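Local coordinates for putative branched-chain amino acid transport system substrate-binding protein (Rhodopseudomonas palustris, PDB 3TX6) that probably serves as the periplasmic binding component of an ABC transporter for lignin-derived aromatic acids such as p-coumaric acid, and binds 3-(4-hydroxyphenyl)pyruvic acid in its pocket, at residues I119-K131 / L150-L164. Sequence-based numbering, arbitrary orientation. Where two conformers were deposited one is given.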
loop_
_atom_site.group_PDB
_atom_site.type_symbol
_atom_site.label_atom_id
_atom_site.label_comp_id
_atom_site.label_asym_id
_atom_site.label_seq_id
_atom_site.Cartn_x
_atom_site.Cartn_y
_atom_site.Cartn_z
ATOM N N ILE A 119 0.977 8.381 3.006
ATOM C CA ILE A 119 -0.236 8.866 3.632
ATOM C C ILE A 119 -0.604 10.307 3.244
ATOM O O ILE A 119 -1.762 10.528 2.959
ATOM C CB ILE A 119 -0.207 8.652 5.151
ATOM C CG1 ILE A 119 -0.693 7.248 5.539
ATOM C CG2 ILE A 119 -1.068 9.674 5.918
ATOM C CD1 ILE A 119 0.094 6.123 4.939
ATOM N N PRO A 120 0.365 11.257 3.167
ATOM C CA PRO A 120 -0.080 12.637 2.852
ATOM C C PRO A 120 -0.688 12.800 1.481
ATOM O O PRO A 120 -1.553 13.656 1.325
ATOM C CB PRO A 120 1.180 13.483 3.070
ATOM C CG PRO A 120 1.886 12.715 4.159
ATOM C CD PRO A 120 1.694 11.259 3.784
ATOM N N ILE A 121 -0.284 11.998 0.500
ATOM C CA ILE A 121 -0.889 12.080 -0.815
ATOM C C ILE A 121 -2.340 11.600 -0.739
ATOM O O ILE A 121 -3.252 12.210 -1.315
ATOM C CB ILE A 121 -0.056 11.331 -1.894
ATOM C CG1 ILE A 121 1.283 12.060 -2.201
ATOM C CG2 ILE A 121 -0.889 11.023 -3.137
ATOM C CD1 ILE A 121 2.192 11.363 -3.240
HETATM N N MSE A 122 -2.581 10.550 0.031
HETATM C CA MSE A 122 -3.919 9.996 0.165
HETATM C C MSE A 122 -4.804 10.863 1.035
HETATM O O MSE A 122 -5.980 11.092 0.713
HETATM C CB MSE A 122 -3.816 8.510 0.601
HETATM C CG MSE A 122 -2.968 7.663 -0.388
HETATM SE SE MSE A 122 -3.390 7.978 -2.232
HETATM C CE MSE A 122 -3.869 6.174 -2.824
ATOM N N GLY A 123 -4.255 11.379 2.128
ATOM C CA GLY A 123 -4.993 12.319 2.921
ATOM C C GLY A 123 -5.455 13.531 2.106
ATOM O O GLY A 123 -6.649 13.917 2.143
ATOM N N LYS A 124 -4.555 14.118 1.310
ATOM C CA LYS A 124 -4.913 15.333 0.557
ATOM C C LYS A 124 -6.102 15.104 -0.347
ATOM O O LYS A 124 -6.985 15.968 -0.411
ATOM C CB LYS A 124 -3.720 15.828 -0.263
ATOM C CG LYS A 124 -3.939 17.185 -0.949
ATOM C CD LYS A 124 -2.641 17.707 -1.612
ATOM C CE LYS A 124 -2.834 19.043 -2.345
ATOM N NZ LYS A 124 -1.576 19.611 -2.953
ATOM N N VAL A 125 -6.153 13.956 -1.031
ATOM C CA VAL A 125 -7.254 13.707 -1.962
ATOM C C VAL A 125 -8.566 13.577 -1.188
ATOM O O VAL A 125 -9.627 14.026 -1.627
ATOM C CB VAL A 125 -6.971 12.563 -2.993
ATOM C CG1 VAL A 125 -7.222 11.146 -2.441
ATOM C CG2 VAL A 125 -7.774 12.786 -4.247
ATOM N N LEU A 126 -8.528 12.993 -0.015
ATOM C CA LEU A 126 -9.730 12.864 0.805
ATOM C C LEU A 126 -10.173 14.194 1.384
ATOM O O LEU A 126 -11.364 14.530 1.344
ATOM C CB LEU A 126 -9.498 11.888 1.944
ATOM C CG LEU A 126 -9.177 10.417 1.572
ATOM C CD1 LEU A 126 -8.814 9.628 2.844
ATOM C CD2 LEU A 126 -10.342 9.773 0.824
ATOM N N TYR A 127 -9.230 14.953 1.928
ATOM C CA TYR A 127 -9.576 16.244 2.539
ATOM C C TYR A 127 -10.059 17.261 1.477
ATOM O O TYR A 127 -10.922 18.086 1.764
ATOM C CB TYR A 127 -8.438 16.851 3.369
ATOM C CG TYR A 127 -7.673 15.866 4.249
ATOM C CD1 TYR A 127 -8.325 14.828 4.877
ATOM C CD2 TYR A 127 -6.295 15.984 4.452
ATOM C CE1 TYR A 127 -7.635 13.899 5.627
ATOM C CE2 TYR A 127 -5.601 15.065 5.226
ATOM C CZ TYR A 127 -6.280 14.018 5.793
ATOM O OH TYR A 127 -5.644 13.057 6.562
ATOM N N GLU A 128 -9.482 17.225 0.292
ATOM C CA GLU A 128 -9.918 18.093 -0.802
ATOM C C GLU A 128 -11.381 17.861 -1.076
ATOM O O GLU A 128 -12.140 18.805 -1.240
ATOM C CB GLU A 128 -9.108 17.896 -2.089
ATOM C CG GLU A 128 -7.727 18.552 -2.047
ATOM C CD GLU A 128 -6.847 18.243 -3.264
ATOM O OE1 GLU A 128 -7.182 17.307 -4.035
ATOM O OE2 GLU A 128 -5.811 18.946 -3.449
ATOM N N HIS A 129 -11.762 16.582 -1.180
ATOM C CA HIS A 129 -13.147 16.231 -1.364
ATOM C C HIS A 129 -14.019 16.693 -0.245
ATOM O O HIS A 129 -15.118 17.240 -0.506
ATOM C CB HIS A 129 -13.286 14.738 -1.563
ATOM C CG HIS A 129 -14.666 14.313 -1.891
ATOM N ND1 HIS A 129 -15.587 14.036 -0.944
ATOM C CD2 HIS A 129 -15.288 14.131 -3.127
ATOM C CE1 HIS A 129 -16.756 13.701 -1.563
ATOM N NE2 HIS A 129 -16.548 13.724 -2.891
HETATM N N MSE A 130 -13.576 16.497 0.999
HETATM C CA MSE A 130 -14.325 16.981 2.165
HETATM C C MSE A 130 -14.647 18.456 1.969
HETATM O O MSE A 130 -15.794 18.852 2.086
HETATM C CB MSE A 130 -13.548 16.715 3.467
HETATM C CG MSE A 130 -13.399 15.228 3.874
HETATM SE SE MSE A 130 -12.359 15.162 5.558
HETATM C CE MSE A 130 -12.010 13.201 5.476
ATOM N N LYS A 131 -13.655 19.269 1.610
ATOM C CA LYS A 131 -13.836 20.721 1.520
ATOM C C LYS A 131 -14.585 21.212 0.267
ATOM O O LYS A 131 -14.790 22.433 0.061
ATOM C CB LYS A 131 -12.510 21.462 1.647
ATOM C CG LYS A 131 -11.751 21.208 2.949
ATOM C CD LYS A 131 -12.555 21.417 4.240
ATOM C CE LYS A 131 -13.130 22.833 4.376
ATOM N NZ LYS A 131 -14.037 22.973 5.555
ATOM N N LEU A 150 0.087 7.454 11.708
ATOM C CA LEU A 150 0.450 8.228 10.511
ATOM C C LEU A 150 -0.809 8.935 9.968
ATOM O O LEU A 150 -0.775 10.097 9.578
ATOM C CB LEU A 150 0.995 7.364 9.404
ATOM C CG LEU A 150 2.405 6.833 9.543
ATOM C CD1 LEU A 150 2.626 5.649 8.594
ATOM C CD2 LEU A 150 3.383 7.969 9.272
ATOM N N TRP A 151 -1.927 8.236 9.964
ATOM C CA TRP A 151 -3.184 8.797 9.406
ATOM C C TRP A 151 -3.755 9.873 10.268
ATOM O O TRP A 151 -4.145 10.948 9.771
ATOM C CB TRP A 151 -4.183 7.680 9.179
ATOM C CG TRP A 151 -4.069 7.133 7.775
ATOM C CD1 TRP A 151 -3.595 5.896 7.353
ATOM C CD2 TRP A 151 -4.492 7.830 6.592
ATOM N NE1 TRP A 151 -3.679 5.797 6.003
ATOM C CE2 TRP A 151 -4.188 6.976 5.475
ATOM C CE3 TRP A 151 -5.045 9.092 6.352
ATOM C CZ2 TRP A 151 -4.511 7.333 4.173
ATOM C CZ3 TRP A 151 -5.352 9.422 5.044
ATOM C CH2 TRP A 151 -5.079 8.574 3.982
ATOM N N PHE A 152 -3.797 9.618 11.570
ATOM C CA PHE A 152 -4.253 10.673 12.480
ATOM C C PHE A 152 -3.372 11.905 12.408
ATOM O O PHE A 152 -3.892 13.006 12.358
ATOM C CB PHE A 152 -4.396 10.218 13.926
ATOM C CG PHE A 152 -4.943 11.284 14.817
ATOM C CD1 PHE A 152 -6.252 11.740 14.655
ATOM C CD2 PHE A 152 -4.158 11.844 15.798
ATOM C CE1 PHE A 152 -6.751 12.745 15.453
ATOM C CE2 PHE A 152 -4.660 12.837 16.612
ATOM C CZ PHE A 152 -5.957 13.281 16.442
ATOM N N ASN A 153 -2.062 11.732 12.432
ATOM C CA ASN A 153 -1.184 12.874 12.403
ATOM C C ASN A 153 -1.375 13.705 11.138
ATOM O O ASN A 153 -1.299 14.949 11.177
ATOM C CB ASN A 153 0.264 12.444 12.513
ATOM C CG ASN A 153 0.609 11.871 13.858
ATOM O OD1 ASN A 153 -0.140 12.006 14.828
ATOM N ND2 ASN A 153 1.784 11.252 13.926
ATOM N N ASP A 154 -1.627 13.023 10.032
ATOM C CA ASP A 154 -1.862 13.699 8.769
ATOM C C ASP A 154 -3.196 14.477 8.811
ATOM O O ASP A 154 -3.278 15.617 8.306
ATOM C CB ASP A 154 -1.853 12.691 7.600
ATOM C CG ASP A 154 -2.040 13.363 6.247
ATOM O OD1 ASP A 154 -1.094 14.059 5.836
ATOM O OD2 ASP A 154 -3.146 13.233 5.624
ATOM N N LEU A 155 -4.237 13.883 9.399
ATOM C CA LEU A 155 -5.517 14.587 9.531
ATOM C C LEU A 155 -5.330 15.869 10.350
ATOM O O LEU A 155 -5.878 16.921 10.020
ATOM C CB LEU A 155 -6.561 13.688 10.192
ATOM C CG LEU A 155 -7.967 14.217 10.431
ATOM C CD1 LEU A 155 -8.697 14.584 9.157
ATOM C CD2 LEU A 155 -8.797 13.218 11.264
ATOM N N LYS A 156 -4.507 15.790 11.386
ATOM C CA LYS A 156 -4.320 16.896 12.298
ATOM C C LYS A 156 -3.476 17.962 11.597
ATOM O O LYS A 156 -3.799 19.145 11.670
ATOM C CB LYS A 156 -3.590 16.393 13.533
ATOM C CG LYS A 156 -3.874 17.081 14.853
ATOM C CD LYS A 156 -3.337 16.189 15.979
ATOM C CE LYS A 156 -1.807 16.176 16.030
ATOM N NZ LYS A 156 -1.157 14.872 16.359
ATOM N N LYS A 157 -2.421 17.553 10.882
ATOM C CA LYS A 157 -1.490 18.537 10.332
ATOM C C LYS A 157 -2.027 19.113 9.011
ATOM O O LYS A 157 -2.256 20.314 8.877
ATOM C CB LYS A 157 -0.091 17.932 10.181
ATOM C CG LYS A 157 0.929 18.829 9.481
ATOM C CD LYS A 157 2.294 18.133 9.353
ATOM C CE LYS A 157 3.299 18.997 8.583
ATOM N NZ LYS A 157 4.587 18.319 8.263
ATOM N N GLN A 158 -2.258 18.238 8.061
ATOM C CA GLN A 158 -2.691 18.628 6.752
ATOM C C GLN A 158 -4.178 18.957 6.758
ATOM O O GLN A 158 -4.642 19.972 6.173
ATOM C CB GLN A 158 -2.325 17.502 5.746
ATOM C CG GLN A 158 -2.770 17.840 4.359
ATOM C CD GLN A 158 -2.256 16.936 3.286
ATOM O OE1 GLN A 158 -2.140 17.385 2.137
ATOM N NE2 GLN A 158 -1.949 15.662 3.620
ATOM N N GLY A 159 -4.938 18.119 7.439
ATOM C CA GLY A 159 -6.389 18.219 7.353
ATOM C C GLY A 159 -6.915 19.479 8.004
ATOM O O GLY A 159 -7.686 20.236 7.405
ATOM N N GLU A 160 -6.457 19.750 9.204
ATOM C CA GLU A 160 -6.823 20.983 9.888
ATOM C C GLU A 160 -6.437 22.173 9.095
ATOM O O GLU A 160 -7.180 23.127 9.076
ATOM C CB GLU A 160 -6.154 21.122 11.241
ATOM C CG GLU A 160 -6.678 20.219 12.330
ATOM C CD GLU A 160 -5.992 20.481 13.682
ATOM O OE1 GLU A 160 -4.927 21.158 13.736
ATOM O OE2 GLU A 160 -6.516 20.018 14.699
ATOM N N ALA A 161 -5.252 22.156 8.481
ATOM C CA ALA A 161 -4.805 23.320 7.701
ATOM C C ALA A 161 -5.694 23.560 6.434
ATOM O O ALA A 161 -5.634 24.644 5.833
ATOM C CB ALA A 161 -3.339 23.175 7.306
HETATM N N MSE A 162 -6.522 22.578 6.051
HETATM C CA MSE A 162 -7.446 22.727 4.933
HETATM C C MSE A 162 -8.836 23.157 5.352
HETATM O O MSE A 162 -9.709 23.347 4.504
HETATM C CB MSE A 162 -7.450 21.480 4.068
HETATM C CG MSE A 162 -6.114 21.395 3.311
HETATM SE SE MSE A 162 -5.853 19.574 2.651
HETATM C CE MSE A 162 -7.508 19.844 1.660
ATOM N N GLY A 163 -9.034 23.400 6.642
ATOM C CA GLY A 163 -10.313 23.857 7.161
ATOM C C GLY A 163 -11.137 22.784 7.838
ATOM O O GLY A 163 -12.354 22.874 7.894
ATOM N N LEU A 164 -10.479 21.765 8.365
ATOM C CA LEU A 164 -11.182 20.712 9.081
ATOM C C LEU A 164 -10.933 20.918 10.577
ATOM O O LEU A 164 -9.837 21.272 11.003
ATOM C CB LEU A 164 -10.700 19.327 8.606
ATOM C CG LEU A 164 -10.930 18.966 7.146
ATOM C CD1 LEU A 164 -10.126 17.714 6.807
ATOM C CD2 LEU A 164 -12.431 18.725 6.891
#
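Helix 119-130 packs knobs-into-holes against the 150-161 part of helix 146-161, the two segments crossing at -55° in the lobe of the periplasmic binding fold built on the sheet with strand 137-143. Tyr-127 fills a hole lined by Asp-154, Leu-155, Gln-158 and Gly-159, with the Gly-159 CA over one ring face. Its OH donates to Asp-154 OD2 (2.7 Å) on its anti side, 28° out of the carboxylate plane. The other oxygen, OD1, receives Gln-158 NE2 (2.9 Å) on its syn lone pair. Gln-158 runs extended beyond CG, which carries the same NE2 across to Pro-120 O (3.1 Å), a carbonyl already bonded to Lys-124 N. Toward the ligand end, Ile-119 CG1 lies over the five-membered ring of Trp-151, 3.5 Å from its centroid, while the indole CH2 meets Met-122 CB at 3.6 Å. An alanine at Trp-151 is likely to leave Ile-119 and Met-122 without their aromatic partner and open a gap beside Gly-123. At the far end Met-162 SE sits at the Tyr-127 ring edge, and Lys-131 NZ donates to Gly-163 O (2.9 Å) from above the carbonyl plane, Gly-163 being the positive-phi residue of a Schellman motif. Gripped through both oxygens, the buried Asp-154 carboxylate is held against rotation, and its charge is probably eased by these two donors.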